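Local coordinates for peptidoglycan synthetase penicillin-binding protein 3 (Bifidobacterium adolescentis, PDB 4YE5), which probably binds penicillin and, as a member of the transpeptidase family, probably cross-links peptidoglycan peptides during cell-wall synthesis, at residues Phe517-Asp525 with Ala535-Gly543. Sequence-based numbering, arbitrary orientation.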
# COMPACT_ATOMS: atom_id res chain seq x y z
N PHE A 517 -7.52 3.81 17.25
CA PHE A 517 -7.62 3.58 15.81
C PHE A 517 -8.64 4.46 15.14
O PHE A 517 -9.62 4.88 15.76
CB PHE A 517 -8.03 2.13 15.51
CG PHE A 517 -7.10 1.10 16.10
CD1 PHE A 517 -5.82 0.91 15.58
CD2 PHE A 517 -7.51 0.34 17.17
CE1 PHE A 517 -4.95 -0.05 16.14
CE2 PHE A 517 -6.65 -0.62 17.76
CZ PHE A 517 -5.37 -0.81 17.24
N VAL A 518 -8.42 4.70 13.85
CA VAL A 518 -9.48 5.15 12.98
C VAL A 518 -9.74 4.07 11.94
O VAL A 518 -8.81 3.48 11.38
CB VAL A 518 -9.12 6.47 12.26
CG1 VAL A 518 -10.28 6.91 11.34
CG2 VAL A 518 -8.81 7.54 13.31
N ILE A 519 -11.01 3.81 11.72
CA ILE A 519 -11.45 2.74 10.85
C ILE A 519 -12.44 3.36 9.92
O ILE A 519 -13.46 3.90 10.35
CB ILE A 519 -12.22 1.67 11.64
CG1 ILE A 519 -11.36 1.09 12.78
CG2 ILE A 519 -12.67 0.53 10.70
CD1 ILE A 519 -12.23 0.40 13.85
N THR A 520 -12.17 3.27 8.63
CA THR A 520 -13.10 3.83 7.67
C THR A 520 -13.55 2.75 6.71
O THR A 520 -12.74 1.95 6.25
CB THR A 520 -12.43 4.97 6.88
OG1 THR A 520 -11.99 5.98 7.79
CG2 THR A 520 -13.42 5.59 5.89
N VAL A 521 -14.84 2.72 6.40
CA VAL A 521 -15.40 1.76 5.46
C VAL A 521 -16.22 2.50 4.40
O VAL A 521 -16.96 3.43 4.73
CB VAL A 521 -16.28 0.71 6.17
CG1 VAL A 521 -17.08 -0.16 5.14
CG2 VAL A 521 -15.41 -0.21 7.04
N VAL A 522 -16.07 2.10 3.14
CA VAL A 522 -16.89 2.63 2.05
C VAL A 522 -17.46 1.47 1.25
O VAL A 522 -16.70 0.61 0.80
CB VAL A 522 -16.04 3.53 1.10
CG1 VAL A 522 -16.93 4.16 0.05
CG2 VAL A 522 -15.29 4.61 1.92
N LEU A 523 -18.78 1.44 1.07
CA LEU A 523 -19.45 0.38 0.31
C LEU A 523 -20.26 1.00 -0.81
O LEU A 523 -20.94 2.00 -0.59
CB LEU A 523 -20.43 -0.42 1.21
CG LEU A 523 -19.86 -0.95 2.53
CD1 LEU A 523 -21.00 -1.58 3.35
CD2 LEU A 523 -18.75 -1.99 2.28
N LYS A 524 -20.20 0.40 -1.99
CA LYS A 524 -20.98 0.88 -3.12
C LYS A 524 -22.27 0.08 -3.26
O LYS A 524 -22.23 -1.14 -3.31
CB LYS A 524 -20.19 0.82 -4.43
CG LYS A 524 -21.01 1.38 -5.64
CD LYS A 524 -20.14 1.52 -6.91
CE LYS A 524 -21.04 1.92 -8.11
NZ LYS A 524 -20.25 2.42 -9.29
N ASP A 525 -23.39 0.80 -3.31
CA ASP A 525 -24.70 0.19 -3.45
C ASP A 525 -24.99 -0.98 -2.50
O ASP A 525 -25.40 -2.06 -2.95
CB ASP A 525 -24.89 -0.26 -4.91
CG ASP A 525 -25.03 0.93 -5.87
OD1 ASP A 525 -25.55 1.98 -5.45
OD2 ASP A 525 -24.62 0.80 -7.05
N ALA A 535 -22.38 0.84 5.99
CA ALA A 535 -20.95 0.92 6.34
C ALA A 535 -20.71 1.00 7.85
O ALA A 535 -19.66 0.56 8.33
CB ALA A 535 -20.25 2.07 5.60
N GLY A 536 -21.67 1.52 8.61
CA GLY A 536 -21.55 1.60 10.06
C GLY A 536 -21.28 0.29 10.80
O GLY A 536 -20.26 0.15 11.47
N PRO A 537 -22.19 -0.69 10.69
CA PRO A 537 -21.99 -1.98 11.37
C PRO A 537 -20.70 -2.66 10.89
O PRO A 537 -20.06 -3.38 11.65
CB PRO A 537 -23.20 -2.80 10.93
CG PRO A 537 -24.29 -1.74 10.68
CD PRO A 537 -23.51 -0.60 10.05
N VAL A 538 -20.33 -2.44 9.64
CA VAL A 538 -19.08 -3.01 9.11
C VAL A 538 -17.87 -2.42 9.85
O VAL A 538 -16.98 -3.16 10.21
CB VAL A 538 -18.98 -2.86 7.56
CG1 VAL A 538 -17.69 -3.55 7.00
CG2 VAL A 538 -20.24 -3.46 6.91
N THR A 539 -17.85 -1.11 10.13
CA THR A 539 -16.70 -0.57 10.86
C THR A 539 -16.66 -1.15 12.26
O THR A 539 -15.60 -1.38 12.81
CB THR A 539 -16.70 0.98 10.97
OG1 THR A 539 -17.67 1.39 11.95
CG2 THR A 539 -16.98 1.62 9.62
N ALA A 540 -17.85 -1.37 12.83
CA ALA A 540 -17.96 -1.92 14.18
C ALA A 540 -17.50 -3.39 14.30
O ALA A 540 -16.98 -3.79 15.35
CB ALA A 540 -19.41 -1.75 14.72
N GLU A 541 -17.70 -4.18 13.25
CA GLU A 541 -17.17 -5.54 13.22
C GLU A 541 -15.63 -5.51 13.26
O GLU A 541 -14.99 -6.29 13.96
CB GLU A 541 -17.62 -6.26 11.94
CG GLU A 541 -19.10 -6.63 11.89
CD GLU A 541 -19.46 -7.71 12.88
OE1 GLU A 541 -18.80 -8.78 12.83
OE2 GLU A 541 -20.38 -7.49 13.72
N ILE A 542 -15.04 -4.61 12.49
CA ILE A 542 -13.59 -4.44 12.52
C ILE A 542 -13.17 -3.92 13.89
O ILE A 542 -12.24 -4.46 14.51
CB ILE A 542 -13.14 -3.50 11.39
CG1 ILE A 542 -13.49 -4.13 10.03
CG2 ILE A 542 -11.62 -3.18 11.50
CD1 ILE A 542 -13.47 -3.10 8.87
N GLY A 543 -13.88 -2.91 14.37
CA GLY A 543 -13.63 -2.36 15.70
C GLY A 543 -13.63 -3.41 16.81
O GLY A 543 -12.70 -3.46 17.63
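In the transpeptidase domain, which has the fold shared by penicillin-binding proteins and serine beta-lactamases, the C-terminal helix 535-549 packs on one face of the central antiparallel sheet. Here its first turns lie over strand 517-524, running back against it at 141° with the axes 7.8 Å apart. Ile519, Val521 and Leu523, every second residue of the strand, face the helix across a buried interface that no hydrogen bond crosses. Beta-branched Ile519 and Val521 favour the extended strand and offer two separate branches each, whereas the longer Leu523 carries CD1 to the backbone of Ala535 at the helix start and, at 4.1 Å, to Val538 CG2. Val521 sits at the middle: CG1 meets both Ala535 CB and Val538 CG1, while CG2 meets Thr539 CG2 at 3.5 Å and also touches Ile542 CD1. The small Ala535 lets the helix start come close, its CB 3.7 Å from Val521 O. Farther along, Ile519 and Ile542 lie alongside each other pointing opposite ways, CG2 to CG2 at 3.9 Å, and Ile519 CD1 lies 3.6 Å from Gly543 CA, a close approach to bare backbone. Thr539 has two unlike branches: its methyl joins the apolar layer, while chi1 of 75° turns OG1 back to donate to Gly536 O at 2.9 Å in the carbonyl plane, an acceptor that also takes Ala540 N. OG1 pairs with Thr508 OG1 as well. Strand 517-524 is flanked in the sheet by strands 242-249 and 501-510; Tyr506 of the latter touches Ala535 and Thr539, and Val230 of helix 221-238 touches Val538 and Ile542.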